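Local coordinates for DBF2 kinase activator protein MOB1 (Saccharomyces cerevisiae, PDB 2HJN) that activates the mitotic exit kinase DBF2 by binding it, which is required for DBF2 to be phosphorylated and switched on by CDC15 in late anaphase, at residues K134-E137 with C138-W142; I170-I173 with L174-L177. One frame throughout, in Å; residues are numbered along the deposited sequence.

How the contacts relate
The two contacts lie on consecutive helices of the Mob1 core, contact 1 on helix 132-147 and contact 2 on helix 165-187, so the first is complete before the second begins. Each is a local, turn-to-turn contact. Their centres are about 13 Å apart, and the helices touch directly: Leu139 CD1 sits 3.3 Å from the carbonyl oxygen of Arg176, and Met140 SE is 3.7 Å from Leu177 CD2. Leu139 also meets Leu177, and the Trp142 ring makes a cation-pi contact with Arg176. Contact 1 therefore supplies part of the wall against which contact 2 packs, joining two helices of the helical core, which also carries a zinc site.

Contact 1 of 2, residues K134-E137 with C138-W142; sequences KYVE and CLMRW
Helix 132-147 holds an i to i+4 salt bridge from Glu137 to Arg141, and on other sides of the same turns two further i to i+4 pairs, Tyr135 with Leu139 and Val136 with Met140, pack into the protein. Glu137 has CG anti to its backbone N (chi1 180°) and a bend at the next bond, which swings the carboxylate along the helix to Arg141. There Glu137 OE2 lies 2.9 Å from Arg141 NH1, with an N-H...O angle of 148°. The oxygen sits in the guanidinium plane but is met from above the carboxylate plane, and the two flat groups are turned 66° apart. The arginine chain, bent at chi2 and again at chi3, curls so that a face of its guanidinium lies over Glu137 O. Outside the pair, Arg141 NE bonds Gln144 OE1, NH2 reaches the hydroxyls of Tyr26 and Tyr87, and Glu137 OE1 takes the backbone N-H of Thr27. A methionine in place of Arg141 would probably leave Glu137 OE2 without its opposite charge, and Gln144 and the two tyrosines without the donors that NE and NH2 supply.

In the Mob1/phocein fold this helix packs against helices 75-97 and 165-187 beside the zinc site of Cys101, Cys106, His183 and His188; the Val136 side chain is about 7 Å from the metal. On that inner side Val136 CG1 lies 4.0 Å from CG of Met140, modelled as selenomethionine, the two chains running alongside each other. Met140 CG also rests 3.1 Å from Val136 O, the carbonyl that accepts the Met140 backbone N-H at 2.8 Å. Leu139 places its CD1 obliquely against the tyrosine ring, 3.4 Å from Tyr135 CE1 and 3.7 Å from Tyr135 OH.

Contact 2 of 2, residues I170-I173 with L174-L177; sequences IQPI and LRRL. With SO4 (sulfate ion), chain C.
Ile173, Leu174 and Pro172 give up most surface to the neighbouring turn, Ile173 and Leu174 through side chains lying alongside a partner one turn away, Pro172 through its ring. Ile173 has CG2 anti to its backbone N, which turns that methyl along the helix to lie 3.8 Å from Leu177 CD1. Leu174 looks back instead: its CD2 is 3.7 Å from Ile170 CG2, while its backbone N bonds Ile170 O at 2.9 Å. Pro172 has no N-H to give to the preceding turn, and the helix kinks there. Arg175 crosses its ring obliquely, with NH2 3.7 Å from Pro172 CG and Pro172 CA over one guanidinium face.

The bend of the Arg175 chain at chi3 (-45°) turns the guanidinium back over Pro172 and presents its edge to a sulfate ion, probably from the crystallisation liquor. Arg175 NH2 bonds sulfate O1 at 2.5 Å, short enough for the exact length to be doubtful, and NE adds weak bonds to O1 and O2. Arg176, extended from CG to NE, gives a weak bond from NE to sulfate O4 at 3.2 Å, and Arg179 NH1 also bonds the ion. Three arginines gathered round one anion are consistent with the phosphopeptide-binding pocket known in Mob1 proteins.

The greasy side of helix 165-187 faces the other way: Ile170, Ile173 and Leu174 press on Cys83 and Leu177 on Ile90 of helix 75-97, while Ile173 also meets Trp142 of helix 132-147.

Contact 1 of 2, residues K134-E137 with C138-W142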
loop_
_atom_site.group_PDB
_atom_site.type_symbol
_atom_site.label_atom_id
_atom_site.label_comp_id
_atom_site.label_asym_id
_atom_site.label_seq_id
_atom_site.Cartn_x
_atom_site.Cartn_y
_atom_site.Cartn_z
ATOM N N LYS A 134 -15.635 0.564 -10.728
ATOM C CA LYS A 134 -15.688 0.883 -12.144
ATOM C C LYS A 134 -15.299 2.324 -12.409
ATOM O O LYS A 134 -14.533 2.575 -13.323
ATOM C CB LYS A 134 -17.089 0.603 -12.749
ATOM C CG LYS A 134 -17.186 0.892 -14.268
ATOM C CD LYS A 134 -16.527 -0.303 -14.993
ATOM C CE LYS A 134 -16.789 -0.324 -16.460
ATOM N NZ LYS A 134 -16.390 -1.676 -16.946
ATOM N N TYR A 135 -15.855 3.246 -11.617
ATOM C CA TYR A 135 -15.524 4.655 -11.629
ATOM C C TYR A 135 -13.993 4.886 -11.476
ATOM O O TYR A 135 -13.353 5.547 -12.304
ATOM C CB TYR A 135 -16.264 5.385 -10.489
ATOM C CG TYR A 135 -16.014 6.887 -10.550
ATOM C CD1 TYR A 135 -14.792 7.405 -10.122
ATOM C CD2 TYR A 135 -16.938 7.763 -11.101
ATOM C CE1 TYR A 135 -14.509 8.728 -10.182
ATOM C CE2 TYR A 135 -16.661 9.133 -11.164
ATOM C CZ TYR A 135 -15.423 9.591 -10.709
ATOM O OH TYR A 135 -15.054 10.920 -10.747
ATOM N N VAL A 136 -13.434 4.294 -10.423
ATOM C CA VAL A 136 -12.019 4.501 -10.072
ATOM C C VAL A 136 -11.095 3.954 -11.166
ATOM O O VAL A 136 -10.203 4.660 -11.662
ATOM C CB VAL A 136 -11.698 3.936 -8.652
ATOM C CG1 VAL A 136 -10.158 4.097 -8.304
ATOM C CG2 VAL A 136 -12.524 4.679 -7.629
ATOM N N GLU A 137 -11.409 2.750 -11.630
ATOM C CA GLU A 137 -10.720 2.162 -12.755
ATOM C C GLU A 137 -10.688 3.062 -13.980
ATOM O O GLU A 137 -9.612 3.320 -14.524
ATOM C CB GLU A 137 -11.320 0.768 -13.078
ATOM C CG GLU A 137 -10.681 0.039 -14.260
ATOM C CD GLU A 137 -9.312 -0.550 -13.962
ATOM O OE1 GLU A 137 -9.121 -0.997 -12.832
ATOM O OE2 GLU A 137 -8.430 -0.609 -14.864
ATOM N N CYS A 138 -11.866 3.497 -14.456
ATOM C CA CYS A 138 -11.997 4.371 -15.631
ATOM C C CYS A 138 -11.222 5.682 -15.445
ATOM O O CYS A 138 -10.534 6.151 -16.372
ATOM C CB CYS A 138 -13.488 4.704 -15.842
ATOM S SG CYS A 138 -14.501 3.310 -16.521
ATOM N N LEU A 139 -11.393 6.314 -14.277
ATOM C CA LEU A 139 -10.750 7.581 -13.985
ATOM C C LEU A 139 -9.248 7.451 -13.992
ATOM O O LEU A 139 -8.582 8.286 -14.606
ATOM C CB LEU A 139 -11.175 8.193 -12.636
ATOM C CG LEU A 139 -10.574 9.484 -12.061
ATOM C CD1 LEU A 139 -11.491 10.054 -10.967
ATOM C CD2 LEU A 139 -9.280 9.289 -11.356
HETATM N N MSE A 140 -8.715 6.469 -13.266
HETATM C CA MSE A 140 -7.241 6.295 -13.156
HETATM C C MSE A 140 -6.630 5.936 -14.502
HETATM O O MSE A 140 -5.588 6.470 -14.848
HETATM C CB MSE A 140 -6.887 5.220 -12.140
HETATM C CG MSE A 140 -7.339 5.566 -10.719
HETATM SE SE MSE A 140 -6.478 7.190 -9.918
HETATM C CE MSE A 140 -5.023 6.178 -9.109
ATOM N N ARG A 141 -7.255 5.030 -15.261
ATOM C CA ARG A 141 -6.785 4.708 -16.634
ATOM C C ARG A 141 -6.859 5.949 -17.549
ATOM O O ARG A 141 -6.020 6.121 -18.402
ATOM C CB ARG A 141 -7.587 3.553 -17.295
ATOM C CG ARG A 141 -7.351 2.091 -16.745
ATOM C CD ARG A 141 -5.878 1.644 -16.495
ATOM N NE ARG A 141 -5.237 2.226 -15.293
ATOM C CZ ARG A 141 -5.451 1.876 -14.034
ATOM N NH1 ARG A 141 -6.337 0.950 -13.694
ATOM N NH2 ARG A 141 -4.777 2.492 -13.079
ATOM N N TRP A 142 -7.877 6.784 -17.369
ATOM C CA TRP A 142 -7.954 8.078 -18.112
ATOM C C TRP A 142 -6.766 9.019 -17.744
ATOM O O TRP A 142 -6.166 9.685 -18.630
ATOM C CB TRP A 142 -9.322 8.776 -17.912
ATOM C CG TRP A 142 -9.384 10.140 -18.575
ATOM C CD1 TRP A 142 -9.730 10.431 -19.865
ATOM C CD2 TRP A 142 -9.062 11.369 -17.951
ATOM N NE1 TRP A 142 -9.673 11.801 -20.078
ATOM C CE2 TRP A 142 -9.245 12.399 -18.917
ATOM C CE3 TRP A 142 -8.682 11.719 -16.645
ATOM C CZ2 TRP A 142 -8.999 13.740 -18.630
ATOM C CZ3 TRP A 142 -8.402 13.077 -16.373
ATOM C CH2 TRP A 142 -8.598 14.065 -17.350
#

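Contact 2 of 2, residues I170-I173 with L174-L177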
loop_
_atom_site.group_PDB
_atom_site.type_symbol
_atom_site.label_atom_id
_atom_site.label_comp_id
_atom_site.label_asym_id
_atom_site.label_seq_id
_atom_site.Cartn_x
_atom_site.Cartn_y
_atom_site.Cartn_z
ATOM N N ILE A 170 -4.107 20.152 -16.083
ATOM C CA ILE A 170 -3.824 19.950 -14.643
ATOM C C ILE A 170 -5.095 20.037 -13.761
ATOM O O ILE A 170 -5.405 19.103 -12.967
ATOM C CB ILE A 170 -2.667 20.884 -14.140
ATOM C CG1 ILE A 170 -1.294 20.535 -14.782
ATOM C CG2 ILE A 170 -2.572 20.865 -12.604
ATOM C CD1 ILE A 170 -0.633 19.155 -14.272
ATOM N N GLN A 171 -5.874 21.101 -13.913
ATOM C CA GLN A 171 -7.063 21.302 -13.047
ATOM C C GLN A 171 -8.152 20.250 -13.083
ATOM O O GLN A 171 -8.656 19.845 -12.020
ATOM C CB GLN A 171 -7.658 22.720 -13.186
ATOM C CG GLN A 171 -6.996 23.676 -12.242
ATOM C CD GLN A 171 -7.446 25.101 -12.427
ATOM O OE1 GLN A 171 -8.301 25.577 -11.676
ATOM N NE2 GLN A 171 -6.893 25.795 -13.437
ATOM N N PRO A 172 -8.537 19.796 -14.300
ATOM C CA PRO A 172 -9.466 18.663 -14.437
ATOM C C PRO A 172 -8.925 17.367 -13.773
ATOM O O PRO A 172 -9.674 16.692 -13.059
ATOM C CB PRO A 172 -9.608 18.523 -15.951
ATOM C CG PRO A 172 -9.298 20.030 -16.496
ATOM C CD PRO A 172 -8.178 20.406 -15.611
ATOM N N ILE A 173 -7.637 17.071 -13.958
ATOM C CA ILE A 173 -7.025 15.909 -13.326
ATOM C C ILE A 173 -7.072 15.978 -11.783
ATOM O O ILE A 173 -7.456 14.999 -11.143
ATOM C CB ILE A 173 -5.535 15.672 -13.797
ATOM C CG1 ILE A 173 -5.471 15.244 -15.278
ATOM C CG2 ILE A 173 -4.896 14.526 -12.976
ATOM C CD1 ILE A 173 -3.977 15.372 -15.867
ATOM N N LEU A 174 -6.658 17.105 -11.196
ATOM C CA LEU A 174 -6.754 17.321 -9.732
ATOM C C LEU A 174 -8.190 17.239 -9.211
ATOM O O LEU A 174 -8.439 16.560 -8.200
ATOM C CB LEU A 174 -6.070 18.647 -9.303
ATOM C CG LEU A 174 -4.554 18.662 -9.068
ATOM C CD1 LEU A 174 -3.751 17.548 -9.701
ATOM C CD2 LEU A 174 -3.872 20.001 -9.287
ATOM N N ARG A 175 -9.154 17.865 -9.923
ATOM C CA ARG A 175 -10.569 17.795 -9.521
ATOM C C ARG A 175 -11.077 16.331 -9.448
ATOM O O ARG A 175 -11.768 15.907 -8.497
ATOM C CB ARG A 175 -11.461 18.598 -10.493
ATOM C CG ARG A 175 -11.544 20.071 -10.271
ATOM C CD ARG A 175 -12.731 20.701 -11.117
ATOM N NE ARG A 175 -12.855 20.264 -12.529
ATOM C CZ ARG A 175 -12.350 20.920 -13.583
ATOM N NH1 ARG A 175 -11.626 22.031 -13.429
ATOM N NH2 ARG A 175 -12.548 20.458 -14.800
ATOM N N ARG A 176 -10.739 15.546 -10.465
ATOM C CA ARG A 176 -11.093 14.106 -10.463
ATOM C C ARG A 176 -10.372 13.236 -9.399
ATOM O O ARG A 176 -11.013 12.415 -8.707
ATOM C CB ARG A 176 -10.929 13.569 -11.877
ATOM C CG ARG A 176 -11.861 14.344 -12.852
ATOM C CD ARG A 176 -11.710 13.892 -14.302
ATOM N NE ARG A 176 -12.323 14.823 -15.235
ATOM C CZ ARG A 176 -12.572 14.547 -16.517
ATOM N NH1 ARG A 176 -12.274 13.341 -17.032
ATOM N NH2 ARG A 176 -13.105 15.487 -17.295
ATOM N N LEU A 177 -9.054 13.402 -9.242
ATOM C CA LEU A 177 -8.329 12.628 -8.233
ATOM C C LEU A 177 -8.880 12.885 -6.826
ATOM O O LEU A 177 -8.954 11.959 -6.006
ATOM C CB LEU A 177 -6.823 12.935 -8.316
ATOM C CG LEU A 177 -6.084 12.427 -9.571
ATOM C CD1 LEU A 177 -4.576 12.815 -9.554
ATOM C CD2 LEU A 177 -6.252 10.916 -9.811
HETATM S S SO4 C . -14.984 17.607 -14.357
HETATM O O1 SO4 C . -13.668 18.220 -14.569
HETATM O O2 SO4 C . -15.580 18.294 -13.198
HETATM O O3 SO4 C . -15.807 17.624 -15.555
HETATM O O4 SO4 C . -14.935 16.190 -14.044
#